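Local coordinates for metallo-beta-lactamase family protein (Thermus thermophilus, PDB 2ZO4) that probably acts as a hydrolase, a zinc-dependent enzyme of the metallo-beta-lactamase superfamily that carries two zinc ions and whose substrate is not established, at residues E94-G99 / Q145-L150; T69-D74 / W203-E208. All blocks are in the same frame, centred on the assembly; numbering follows the deposited sequence.

How the contacts relate
Contact 2 lies deep in the chain, beside the two zinc ions, whereas contact 1 sits farther out, at the edge strand 148-150 of the six-stranded sheet. Their chemistry follows their place: in contact 1 one phenylalanine packs on two prolines with no hydrogen bond across, while in contact 2 a histidine and a tyrosine, both buried, share a single hydrogen bond. The loop 94-99 joins them. Glu95 OE2 lies 2.8 Å from His71 ND1, a probable hydrogen bond, and Arg98 NH1 lies 2.7 Å from Tyr205 O, probably another. The same short turn that packs on the sheet edge through Phe96 thus reaches both segments of contact 2.

Contact 1: E94-G99 / Q145-L150; sequences EEFARG and QNPLPL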
loop_
_atom_site.group_PDB
_atom_site.type_symbol
_atom_site.label_atom_id
_atom_site.label_comp_id
_atom_site.label_asym_id
_atom_site.label_seq_id
_atom_site.Cartn_x
_atom_site.Cartn_y
_atom_site.Cartn_z
ATOM N N GLU A 94 11.214 1.450 6.726
ATOM C CA GLU A 94 10.540 0.282 7.300
ATOM C C GLU A 94 10.161 -0.800 6.268
ATOM O O GLU A 94 9.864 -1.941 6.638
ATOM C CB GLU A 94 9.324 0.741 8.119
ATOM C CG GLU A 94 8.578 -0.353 8.880
ATOM C CD GLU A 94 9.268 -0.817 10.159
ATOM O OE1 GLU A 94 10.354 -0.312 10.511
ATOM O OE2 GLU A 94 8.701 -1.704 10.823
ATOM N N GLU A 95 10.184 -0.449 4.983
ATOM C CA GLU A 95 9.951 -1.422 3.913
ATOM C C GLU A 95 11.169 -2.311 3.676
ATOM O O GLU A 95 11.028 -3.444 3.218
ATOM C CB GLU A 95 9.591 -0.729 2.590
ATOM C CG GLU A 95 8.276 0.045 2.565
ATOM C CD GLU A 95 7.041 -0.847 2.581
ATOM O OE1 GLU A 95 6.799 -1.517 3.607
ATOM O OE2 GLU A 95 6.302 -0.859 1.574
ATOM N N PHE A 96 12.355 -1.788 3.986
ATOM C CA PHE A 96 13.629 -2.389 3.560
ATOM C C PHE A 96 13.838 -3.836 3.994
ATOM O O PHE A 96 14.210 -4.673 3.175
ATOM C CB PHE A 96 14.819 -1.517 3.990
ATOM C CG PHE A 96 15.109 -0.372 3.051
ATOM C CD1 PHE A 96 14.137 0.592 2.776
ATOM C CD2 PHE A 96 16.366 -0.244 2.457
ATOM C CE1 PHE A 96 14.404 1.651 1.912
ATOM C CE2 PHE A 96 16.642 0.813 1.593
ATOM C CZ PHE A 96 15.659 1.766 1.323
ATOM N N ALA A 97 13.595 -4.127 5.269
ATOM C CA ALA A 97 13.757 -5.483 5.791
ATOM C C ALA A 97 12.484 -6.311 5.651
ATOM O O ALA A 97 12.442 -7.471 6.062
ATOM C CB ALA A 97 14.222 -5.452 7.246
ATOM N N ARG A 98 11.448 -5.724 5.057
ATOM C CA ARG A 98 10.155 -6.402 4.972
ATOM C C ARG A 98 9.689 -6.602 3.526
ATOM O O ARG A 98 10.183 -7.502 2.843
ATOM C CB ARG A 98 9.114 -5.680 5.839
ATOM C CG ARG A 98 9.521 -5.597 7.316
ATOM C CD ARG A 98 8.499 -4.849 8.153
ATOM N NE ARG A 98 8.897 -4.736 9.555
ATOM C CZ ARG A 98 8.730 -5.685 10.478
ATOM N NH1 ARG A 98 8.178 -6.852 10.162
ATOM N NH2 ARG A 98 9.125 -5.464 11.728
ATOM N N GLY A 99 8.760 -5.765 3.063
ATOM C CA GLY A 99 8.239 -5.854 1.701
ATOM C C GLY A 99 9.291 -5.759 0.608
ATOM O O GLY A 99 9.212 -6.475 -0.393
ATOM N N GLN A 145 17.766 -1.745 -6.849
ATOM C CA GLN A 145 18.961 -2.308 -6.225
ATOM C C GLN A 145 19.462 -1.434 -5.091
ATOM O O GLN A 145 19.857 -1.939 -4.039
ATOM C CB GLN A 145 20.070 -2.509 -7.260
ATOM C CG GLN A 145 20.054 -3.883 -7.911
ATOM C CD GLN A 145 18.801 -4.132 -8.714
ATOM O OE1 GLN A 145 18.473 -3.361 -9.617
ATOM N NE2 GLN A 145 18.083 -5.211 -8.388
ATOM N N ASN A 146 19.440 -0.122 -5.315
ATOM C CA ASN A 146 19.961 0.838 -4.348
ATOM C C ASN A 146 18.936 1.920 -3.975
ATOM O O ASN A 146 19.217 3.110 -4.141
ATOM C CB ASN A 146 21.244 1.502 -4.886
ATOM C CG ASN A 146 22.205 0.516 -5.530
ATOM O OD1 ASN A 146 22.579 -0.497 -4.931
ATOM N ND2 ASN A 146 22.624 0.818 -6.759
ATOM N N PRO A 147 17.746 1.519 -3.468
ATOM C CA PRO A 147 16.800 2.553 -3.038
ATOM C C PRO A 147 17.322 3.300 -1.811
ATOM O O PRO A 147 18.056 2.728 -1.001
ATOM C CB PRO A 147 15.539 1.759 -2.690
ATOM C CG PRO A 147 16.025 0.394 -2.345
ATOM C CD PRO A 147 17.211 0.160 -3.245
ATOM N N LEU A 148 16.965 4.575 -1.701
ATOM C CA LEU A 148 17.361 5.393 -0.558
ATOM C C LEU A 148 16.245 5.431 0.485
ATOM O O LEU A 148 15.089 5.692 0.138
ATOM C CB LEU A 148 17.729 6.811 -1.011
ATOM C CG LEU A 148 19.043 6.966 -1.784
ATOM C CD1 LEU A 148 19.118 8.331 -2.438
ATOM C CD2 LEU A 148 20.245 6.750 -0.862
ATOM N N PRO A 149 16.583 5.149 1.762
ATOM C CA PRO A 149 15.575 5.104 2.825
ATOM C C PRO A 149 15.034 6.472 3.238
ATOM O O PRO A 149 15.804 7.376 3.587
ATOM C CB PRO A 149 16.314 4.436 3.991
ATOM C CG PRO A 149 17.756 4.734 3.756
ATOM C CD PRO A 149 17.933 4.815 2.262
ATOM N N LEU A 150 13.710 6.607 3.188
ATOM C CA LEU A 150 13.026 7.795 3.681
ATOM C C LEU A 150 12.707 7.651 5.162
ATOM O O LEU A 150 12.566 6.544 5.669
ATOM C CB LEU A 150 11.738 8.058 2.891
ATOM C CG LEU A 150 11.875 8.386 1.399
ATOM C CD1 LEU A 150 10.508 8.364 0.718
ATOM C CD2 LEU A 150 12.558 9.723 1.191
#
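Phe96 meets Pro147 and Pro149 with the far end of its ring. From CB, which points toward 145-150, the side chain runs out with CG beside the backbone N and roughly anti to the carbonyl carbon (chi1 -83°), and this carries the ring across to the proline-rich segment. CE1 is the atom on the Pro149 side, 3.8 Å from Pro149 CA. CE2, on the other flank, lies 3.5 Å from Pro147 O, and that carbonyl oxygen sits at the ring edge, close to its plane. CZ meets both prolines: it is 3.5 Å from Pro149 N and also touches Pro147 O, Pro147 CG and Pro149 CB. Pro149 crosses the phenylalanine at about a right angle, its CB making an off-centre CH-pi contact with the ring.

Behind the ring, the type I turn from Glu95 to Arg98 is closed by Arg98 N to Glu95 O. On the side of the turn remote from the prolines, Arg98 NE forms a salt bridge with Glu94 OE2, the hydrogen bond being long (3.3 Å) and bent (139°); Arg207 is a second partner of that oxygen. Leu91 and His100 also touch Phe96.

Strand 148-150 pairs with strand 88-92, so the contact folds the loop leaving that strand back onto its own neighbour. The contact itself is apolar packing, probably helped a little by Pro147 O at the ring edge, while strand pairing holds 148-150 in place.

Contact 2: T69-D74 / W203-E208; sequences THHHPD and WAYTRE. With ZN (zinc ion), chain B; ZN (zinc ion), chain C.
His71 NE2 and Tyr205 OH form the one hydrogen bond across this contact, 2.8 Å long and fairly straight at 156°; either could be the donor. The hydroxyl lies at the edge of the imidazole, near its plane. With CG between the backbone N and the carbonyl carbon (chi1 75°), His71 turns NE2 toward the 203-208 loop, and Tyr205 comes from the opposite direction.

As aromatic groups the two rings meet obliquely, centroids 5.2 Å apart and planes nearly perpendicular. His72 CD2 lies over one face of the His71 ring, offset toward its rim, and Trp203 CB is likewise off-centre over a face of Tyr205.

Metal bonds occupy the neighbouring residues. His70 NE2 and His72 ND1 both bind the same zinc ion, each at 2.2 Å, with His171 and Asp190 completing its protein ligands; Asp74 OD2 binds the other at 2.3 Å, alongside His75, Asp190 and His233. One water bridges both ions. His70 ND1 donates a hydrogen bond to Thr69 OG1 (2.7 Å), close to the ring plane.

This is the HxHxDH motif of the superfamily, His71 being the first of its two variable positions. Held at ND1 by Glu95 and at NE2 by Tyr205, its ring is fixed in rotation, the carboxylate probably polarises it, and the zinc-binding segment is linked to the 203-208 loop.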
loop_
_atom_site.group_PDB
_atom_site.type_symbol
_atom_site.label_atom_id
_atom_site.label_comp_id
_atom_site.label_asym_id
_atom_site.label_seq_id
_atom_site.Cartn_x
_atom_site.Cartn_y
_atom_site.Cartn_z
ATOM N N THR A 69 5.378 5.177 -2.406
ATOM C CA THR A 69 4.525 5.144 -1.222
ATOM C C THR A 69 4.700 3.828 -0.468
ATOM O O THR A 69 4.766 3.821 0.761
ATOM C CB THR A 69 3.035 5.372 -1.567
ATOM O OG1 THR A 69 2.587 4.355 -2.472
ATOM C CG2 THR A 69 2.832 6.755 -2.195
ATOM N N HIS A 70 4.795 2.725 -1.213
ATOM C CA HIS A 70 5.001 1.394 -0.637
ATOM C C HIS A 70 5.448 0.342 -1.666
ATOM O O HIS A 70 5.582 0.638 -2.858
ATOM C CB HIS A 70 3.759 0.925 0.141
ATOM C CG HIS A 70 2.506 0.838 -0.681
ATOM N ND1 HIS A 70 2.003 1.902 -1.400
ATOM C CD2 HIS A 70 1.632 -0.180 -0.858
ATOM C CE1 HIS A 70 0.882 1.539 -1.997
ATOM N NE2 HIS A 70 0.633 0.281 -1.684
ATOM N N HIS A 71 5.660 -0.881 -1.179
ATOM C CA HIS A 71 6.281 -1.969 -1.939
ATOM C C HIS A 71 5.325 -2.810 -2.787
ATOM O O HIS A 71 5.777 -3.719 -3.495
ATOM C CB HIS A 71 6.993 -2.926 -0.978
ATOM C CG HIS A 71 6.053 -3.807 -0.215
ATOM N ND1 HIS A 71 5.394 -3.384 0.918
ATOM C CD2 HIS A 71 5.644 -5.080 -0.433
ATOM C CE1 HIS A 71 4.628 -4.360 1.373
ATOM N NE2 HIS A 71 4.764 -5.401 0.571
ATOM N N HIS A 72 4.019 -2.560 -2.693
ATOM C CA HIS A 72 3.060 -3.368 -3.446
ATOM C C HIS A 72 3.330 -3.230 -4.947
ATOM O O HIS A 72 3.746 -2.158 -5.404
ATOM C CB HIS A 72 1.607 -3.018 -3.085
ATOM C CG HIS A 72 1.226 -3.382 -1.680
ATOM N ND1 HIS A 72 0.079 -2.913 -1.075
ATOM C CD2 HIS A 72 1.845 -4.157 -0.756
ATOM C CE1 HIS A 72 0.004 -3.390 0.154
ATOM N NE2 HIS A 72 1.063 -4.148 0.374
ATOM N N PRO A 73 3.113 -4.316 -5.715
ATOM C CA PRO A 73 3.562 -4.381 -7.111
ATOM C C PRO A 73 3.027 -3.255 -8.002
ATOM O O PRO A 73 3.744 -2.777 -8.876
ATOM C CB PRO A 73 3.041 -5.745 -7.590
ATOM C CG PRO A 73 1.974 -6.126 -6.612
ATOM C CD PRO A 73 2.406 -5.545 -5.310
ATOM N N ASP A 74 1.785 -2.835 -7.768
ATOM C CA ASP A 74 1.153 -1.755 -8.536
ATOM C C ASP A 74 1.766 -0.360 -8.324
ATOM O O ASP A 74 1.450 0.576 -9.058
ATOM C CB ASP A 74 -0.367 -1.733 -8.293
ATOM C CG ASP A 74 -0.738 -1.683 -6.813
ATOM O OD1 ASP A 74 -0.072 -2.347 -5.983
ATOM O OD2 ASP A 74 -1.720 -0.982 -6.482
ATOM N N TRP A 203 0.911 -10.389 6.659
ATOM C CA TRP A 203 1.750 -11.283 5.866
ATOM C C TRP A 203 2.924 -11.763 6.720
ATOM O O TRP A 203 3.076 -11.341 7.870
ATOM C CB TRP A 203 2.247 -10.570 4.599
ATOM C CG TRP A 203 1.155 -9.864 3.835
ATOM C CD1 TRP A 203 0.808 -8.546 3.936
ATOM C CD2 TRP A 203 0.263 -10.439 2.869
ATOM N NE1 TRP A 203 -0.240 -8.265 3.091
ATOM C CE2 TRP A 203 -0.593 -9.408 2.425
ATOM C CE3 TRP A 203 0.111 -11.723 2.330
ATOM C CZ2 TRP A 203 -1.590 -9.621 1.468
ATOM C CZ3 TRP A 203 -0.885 -11.936 1.381
ATOM C CH2 TRP A 203 -1.720 -10.890 0.961
ATOM N N ALA A 204 3.747 -12.647 6.163
ATOM C CA ALA A 204 4.903 -13.196 6.874
ATOM C C ALA A 204 5.946 -12.143 7.286
ATOM O O ALA A 204 6.674 -12.340 8.260
ATOM C CB ALA A 204 5.554 -14.302 6.043
ATOM N N TYR A 205 6.003 -11.029 6.555
ATOM C CA TYR A 205 7.005 -9.981 6.797
ATOM C C TYR A 205 6.465 -8.760 7.546
ATOM O O TYR A 205 7.207 -7.817 7.817
ATOM C CB TYR A 205 7.640 -9.528 5.473
ATOM C CG TYR A 205 6.650 -9.084 4.412
ATOM C CD1 TYR A 205 6.078 -7.807 4.446
ATOM C CD2 TYR A 205 6.296 -9.937 3.369
ATOM C CE1 TYR A 205 5.164 -7.401 3.470
ATOM C CE2 TYR A 205 5.385 -9.541 2.389
ATOM C CZ TYR A 205 4.827 -8.273 2.444
ATOM O OH TYR A 205 3.932 -7.879 1.472
ATOM N N THR A 206 5.175 -8.786 7.867
ATOM C CA THR A 206 4.466 -7.652 8.453
ATOM C C THR A 206 4.846 -7.421 9.923
ATOM O O THR A 206 5.202 -8.359 10.632
ATOM C CB THR A 206 2.926 -7.857 8.307
ATOM O OG1 THR A 206 2.605 -8.086 6.930
ATOM C CG2 THR A 206 2.141 -6.637 8.777
ATOM N N ARG A 207 4.777 -6.160 10.359
ATOM C CA ARG A 207 4.814 -5.793 11.784
ATOM C C ARG A 207 3.740 -6.562 12.565
ATOM O O ARG A 207 2.815 -7.119 11.967
ATOM C CB ARG A 207 4.612 -4.280 11.948
ATOM C CG ARG A 207 5.801 -3.423 11.494
ATOM C CD ARG A 207 5.376 -2.014 11.066
ATOM N NE ARG A 207 4.774 -1.241 12.157
ATOM C CZ ARG A 207 5.456 -0.535 13.057
ATOM N NH1 ARG A 207 6.781 -0.492 13.015
ATOM N NH2 ARG A 207 4.808 0.128 14.007
ATOM N N GLU A 208 3.860 -6.582 13.893
ATOM C CA GLU A 208 3.036 -7.448 14.750
ATOM C C GLU A 208 1.516 -7.226 14.670
ATOM O O GLU A 208 0.744 -8.182 14.564
ATOM C CB GLU A 208 3.506 -7.356 16.207
HETATM ZN ZN ZN B . -1.083 -1.146 -1.797
HETATM ZN ZN ZN C . -2.267 0.214 -4.571
HETATM O O HOH W 1 -1.677 -1.462 -3.691
#